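Local coordinates for periplasmic binding protein (Agrobacterium tumefaciens str. B6, PDB 5L9G) that binds the opine mannopine in the periplasm, probably delivering it to an ABC transporter for import into the bacterial cell, at residues 53-58 and 72-77. Sequence-based numbering, arbitrary orientation.
Sequences TQDTFQ and VTWDII. With MO0 (mannopine), chain C.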
ATOM      1  N   THR A  53      -2.086 -17.869 -13.589  1.00 51.88           N
ATOM      2  CA  THR A  53      -1.305 -16.924 -14.382  1.00 50.57           C
ATOM      3  C   THR A  53      -1.227 -15.614 -13.591  1.00 50.75           C
ATOM      4  O   THR A  53      -2.218 -15.210 -12.974  1.00 51.39           O
ATOM      5  CB  THR A  53      -1.957 -16.757 -15.776  1.00 60.72           C
ATOM      6  OG1 THR A  53      -1.530 -17.827 -16.619  1.00 61.69           O
ATOM      7  CG2 THR A  53      -1.626 -15.415 -16.455  1.00 58.32           C
ATOM      8  N   GLN A  54      -0.057 -14.964 -13.603  1.00 45.03           N
ATOM      9  CA  GLN A  54       0.133 -13.667 -12.946  1.00 43.43           C
ATOM     10  C   GLN A  54       0.007 -12.512 -13.948  1.00 48.65           C
ATOM     11  O   GLN A  54       0.343 -12.657 -15.129  1.00 49.69           O
ATOM     12  CB  GLN A  54       1.538 -13.577 -12.331  1.00 43.53           C
ATOM     13  CG  GLN A  54       1.809 -14.475 -11.147  1.00 47.56           C
ATOM     14  CD  GLN A  54       3.196 -14.200 -10.629  1.00 55.67           C
ATOM     15  OE1 GLN A  54       3.541 -13.072 -10.251  1.00 43.71           O
ATOM     16  NE2 GLN A  54       4.042 -15.215 -10.650  1.00 55.74           N
ATOM     17  N   ASP A  55      -0.410 -11.348 -13.449  1.00 45.53           N
ATOM     18  CA  ASP A  55      -0.413 -10.093 -14.185  1.00 44.06           C
ATOM     19  C   ASP A  55      -0.038  -8.988 -13.184  1.00 45.24           C
ATOM     20  O   ASP A  55       0.065  -9.262 -11.981  1.00 43.78           O
ATOM     21  CB  ASP A  55      -1.739  -9.815 -14.897  1.00 46.98           C
ATOM     22  CG  ASP A  55      -1.619  -8.867 -16.087  1.00 51.15           C
ATOM     23  OD1 ASP A  55      -0.503  -8.369 -16.341  1.00 49.00           O
ATOM     24  OD2 ASP A  55      -2.643  -8.650 -16.785  1.00 56.51           O
ATOM     25  N   THR A  56       0.232  -7.767 -13.667  1.00 40.80           N
ATOM     26  CA  THR A  56       0.598  -6.658 -12.772  1.00 39.60           C
ATOM     27  C   THR A  56      -0.175  -5.420 -13.182  1.00 43.55           C
ATOM     28  O   THR A  56      -0.504  -5.256 -14.366  1.00 44.80           O
ATOM     29  CB  THR A  56       2.129  -6.373 -12.760  1.00 43.07           C
ATOM     30  OG1 THR A  56       2.506  -5.941 -14.063  1.00 51.78           O
ATOM     31  CG2 THR A  56       2.992  -7.593 -12.337  1.00 36.66           C
ATOM     32  N   PHE A  57      -0.476  -4.557 -12.201  1.00 40.83           N
ATOM     33  CA  PHE A  57      -1.184  -3.298 -12.411  1.00 39.86           C
ATOM     34  C   PHE A  57      -0.907  -2.382 -11.220  1.00 42.02           C
ATOM     35  O   PHE A  57      -0.526  -2.859 -10.139  1.00 39.83           O
ATOM     36  CB  PHE A  57      -2.705  -3.514 -12.582  1.00 42.09           C
ATOM     37  CG  PHE A  57      -3.483  -3.758 -11.306  1.00 43.09           C
ATOM     38  CD1 PHE A  57      -3.371  -4.964 -10.623  1.00 44.29           C
ATOM     39  CD2 PHE A  57      -4.299  -2.756 -10.763  1.00 45.34           C
ATOM     40  CE1 PHE A  57      -4.064  -5.168  -9.424  1.00 47.06           C
ATOM     41  CE2 PHE A  57      -5.011  -2.973  -9.583  1.00 47.64           C
ATOM     42  CZ  PHE A  57      -4.876  -4.172  -8.911  1.00 46.18           C
ATOM     43  N   GLN A  58      -1.129  -1.081 -11.407  1.00 38.94           N
ATOM     44  CA  GLN A  58      -0.872  -0.110 -10.339  1.00 38.75           C
ATOM     45  C   GLN A  58      -2.114   0.590  -9.848  1.00 43.07           C
ATOM     46  O   GLN A  58      -2.169   0.987  -8.682  1.00 40.57           O
ATOM     47  CB  GLN A  58       0.156   0.953 -10.778  1.00 39.82           C
ATOM     48  CG  GLN A  58       1.528   0.423 -11.198  1.00 41.99           C
ATOM     49  CD  GLN A  58       2.184  -0.413 -10.116  1.00 43.17           C
ATOM     50  OE1 GLN A  58       2.133  -0.083  -8.914  1.00 38.02           O
ATOM     51  NE2 GLN A  58       2.786  -1.514 -10.521  1.00 39.64           N
ATOM     52  N   VAL A  72     -13.499  -9.046 -19.175  1.00 81.01           N
ATOM     53  CA  VAL A  72     -12.785  -9.240 -17.909  1.00 75.52           C
ATOM     54  C   VAL A  72     -11.850 -10.455 -18.053  1.00 73.94           C
ATOM     55  O   VAL A  72     -12.318 -11.562 -18.339  1.00 74.16           O
ATOM     56  CB  VAL A  72     -13.747  -9.366 -16.690  1.00 79.43           C
ATOM     57  CG1 VAL A  72     -12.977  -9.710 -15.414  1.00 76.23           C
ATOM     58  CG2 VAL A  72     -14.561  -8.088 -16.494  1.00 80.29           C
ATOM     59  N   THR A  73     -10.534 -10.231 -17.884  1.00 65.29           N
ATOM     60  CA  THR A  73      -9.525 -11.296 -17.954  1.00 63.27           C
ATOM     61  C   THR A  73      -8.952 -11.620 -16.570  1.00 63.33           C
ATOM     62  O   THR A  73      -8.529 -12.745 -16.340  1.00 61.99           O
ATOM     63  CB  THR A  73      -8.422 -11.011 -19.007  1.00 70.61           C
ATOM     64  OG1 THR A  73      -7.795  -9.757 -18.745  1.00 68.94           O
ATOM     65  CG2 THR A  73      -8.947 -11.044 -20.437  1.00 73.13           C
ATOM     66  N   TRP A  74      -8.960 -10.648 -15.646  1.00 57.91           N
ATOM     67  CA  TRP A  74      -8.447 -10.842 -14.284  1.00 55.26           C
ATOM     68  C   TRP A  74      -9.473 -11.538 -13.399  1.00 57.50           C
ATOM     69  O   TRP A  74     -10.674 -11.278 -13.523  1.00 58.55           O
ATOM     70  CB  TRP A  74      -8.103  -9.486 -13.655  1.00 53.41           C
ATOM     71  CG  TRP A  74      -6.942  -8.768 -14.278  1.00 53.34           C
ATOM     72  CD1 TRP A  74      -5.968  -9.299 -15.075  1.00 55.95           C
ATOM     73  CD2 TRP A  74      -6.585  -7.398 -14.063  1.00 52.16           C
ATOM     74  NE1 TRP A  74      -5.050  -8.330 -15.404  1.00 54.22           N
ATOM     75  CE2 TRP A  74      -5.401  -7.155 -14.792  1.00 54.68           C
ATOM     76  CE3 TRP A  74      -7.184  -6.334 -13.361  1.00 53.01           C
ATOM     77  CZ2 TRP A  74      -4.797  -5.896 -14.833  1.00 52.42           C
ATOM     78  CZ3 TRP A  74      -6.566  -5.092 -13.377  1.00 53.05           C
ATOM     79  CH2 TRP A  74      -5.394  -4.881 -14.116  1.00 52.50           C
ATOM     80  N   ASP A  75      -9.005 -12.432 -12.515  1.00 51.41           N
ATOM     81  CA  ASP A  75      -9.897 -13.085 -11.551  1.00 52.05           C
ATOM     82  C   ASP A  75      -9.711 -12.425 -10.189  1.00 54.08           C
ATOM     83  O   ASP A  75     -10.625 -11.752  -9.700  1.00 55.73           O
ATOM     84  CB  ASP A  75      -9.633 -14.592 -11.470  1.00 53.37           C
ATOM     85  CG  ASP A  75     -10.081 -15.339 -12.716  1.00 58.15           C
ATOM     86  OD1 ASP A  75     -11.258 -15.232 -13.077  1.00 60.81           O
ATOM     87  OD2 ASP A  75      -9.235 -15.925 -13.372  1.00 57.48           O
ATOM     88  N   ILE A  76      -8.518 -12.582  -9.601  1.00 47.87           N
ATOM     89  CA  ILE A  76      -8.172 -11.975  -8.308  1.00 46.07           C
ATOM     90  C   ILE A  76      -7.306 -10.736  -8.521  1.00 47.76           C
ATOM     91  O   ILE A  76      -6.306 -10.782  -9.247  1.00 46.76           O
ATOM     92  CB  ILE A  76      -7.467 -13.001  -7.363  1.00 48.13           C
ATOM     93  CG1 ILE A  76      -8.336 -14.266  -7.144  1.00 50.24           C
ATOM     94  CG2 ILE A  76      -7.027 -12.334  -6.019  1.00 46.49           C
ATOM     95  CD1 ILE A  76      -7.595 -15.475  -6.590  1.00 56.00           C
ATOM     96  N   ILE A  77      -7.653  -9.646  -7.826  1.00 45.92           N
ATOM     97  CA  ILE A  77      -6.847  -8.427  -7.838  1.00 44.44           C
ATOM     98  C   ILE A  77      -6.428  -8.101  -6.422  1.00 46.30           C
ATOM     99  O   ILE A  77      -7.242  -8.211  -5.488  1.00 45.53           O
ATOM    100  CB  ILE A  77      -7.540  -7.211  -8.528  1.00 48.81           C
ATOM    101  CG1 ILE A  77      -8.962  -6.928  -7.944  1.00 51.08           C
ATOM    102  CG2 ILE A  77      -7.562  -7.400 -10.052  1.00 51.65           C
ATOM    103  CD1 ILE A  77      -9.613  -5.602  -8.399  1.00 56.74           C
TER
HETATM  104  OAB MO0 C 401      -5.477  -0.700  -4.930  1.00 37.00           O
HETATM  105  CAF MO0 C 401      -4.635  -0.649  -6.049  1.00 37.76           C
HETATM  106  CAG MO0 C 401      -3.204  -0.276  -5.706  1.00 35.67           C
HETATM  107  OAC MO0 C 401      -3.059   1.102  -5.720  1.00 36.39           O
HETATM  108  CAH MO0 C 401      -2.666  -0.935  -4.460  1.00 36.53           C
HETATM  109  OAM MO0 C 401      -2.785  -2.308  -4.518  1.00 36.67           O
HETATM  110  CAI MO0 C 401      -1.247  -0.529  -4.063  1.00 33.31           C
HETATM  111  OAD MO0 C 401      -0.328  -0.888  -5.050  1.00 35.73           O
HETATM  112  CAJ MO0 C 401      -0.868  -1.035  -2.701  1.00 33.25           C
HETATM  113  OAE MO0 C 401      -1.769  -0.535  -1.755  1.00 37.76           O
HETATM  114  CAK MO0 C 401       0.587  -0.756  -2.295  1.00 29.10           C
HETATM  115  N   MO0 C 401       1.201  -2.006  -1.830  1.00 29.28           N
HETATM  116  CA  MO0 C 401       2.527  -1.795  -1.198  1.00 28.88           C
HETATM  117  C   MO0 C 401       3.626  -2.191  -2.155  1.00 33.73           C
HETATM  118  O   MO0 C 401       3.336  -2.486  -3.334  1.00 31.54           O
HETATM  119  CB  MO0 C 401       2.677  -2.508   0.125  1.00 31.10           C
HETATM  120  CG  MO0 C 401       2.915  -3.994  -0.031  1.00 32.04           C
HETATM  121  CD  MO0 C 401       2.572  -4.779   1.186  1.00 33.36           C
HETATM  122  OE1 MO0 C 401       3.622  -5.169   2.029  1.00 29.25           O
HETATM  123  NE2 MO0 C 401       1.415  -5.116   1.486  1.00 35.97           N
HETATM  124  OXT MO0 C 401       4.848  -2.166  -1.805  1.00 30.26           O
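The indole N-H of the buried Trp-74 is spent on a carboxylate: NE1 lies 2.8 Å from OD2 of Asp-55, nearly straight at 169°. The oxygen sits at the rim of the indole, close to its plane, while the carboxylate stands almost perpendicular to the ring and is met on its anti side but well out of its own plane. With CG anti to the backbone N (chi1 -156°), Asp-55 reaches across to the indole; OD1 takes the N-H of Thr-56 in a bent bond from above the carboxylate plane, and a donor on each oxygen restrains the group's rotation. The acid thus pairs the one polar atom of the indole. The benzo end of Trp-74 meets Phe-57 obliquely: CH2 comes within 3.4 Å of Phe-57 CB, and CZ3 lies over one phenyl face, toward its rim, the planes inclined at 42°. Strands 52-56 and 76-80 are not paired; both run parallel to strand 23-27 between them, and helix 61-69 makes the beta-alpha-beta crossover, as expected of a periplasmic binding protein lobe. Trp-74 also touches Val-24, Phe-57 Ala-26, and both Glu-62. Phenyl CZ lies 4.1 Å from CB of Ile-77, whose beta-branch puts apolar surface beside the backbone; a flat ring can lie against both it and the indole. One residue on, the carbonyl O of Gln-58 accepts a hydrogen bond from mannopine OAC (3.1 Å).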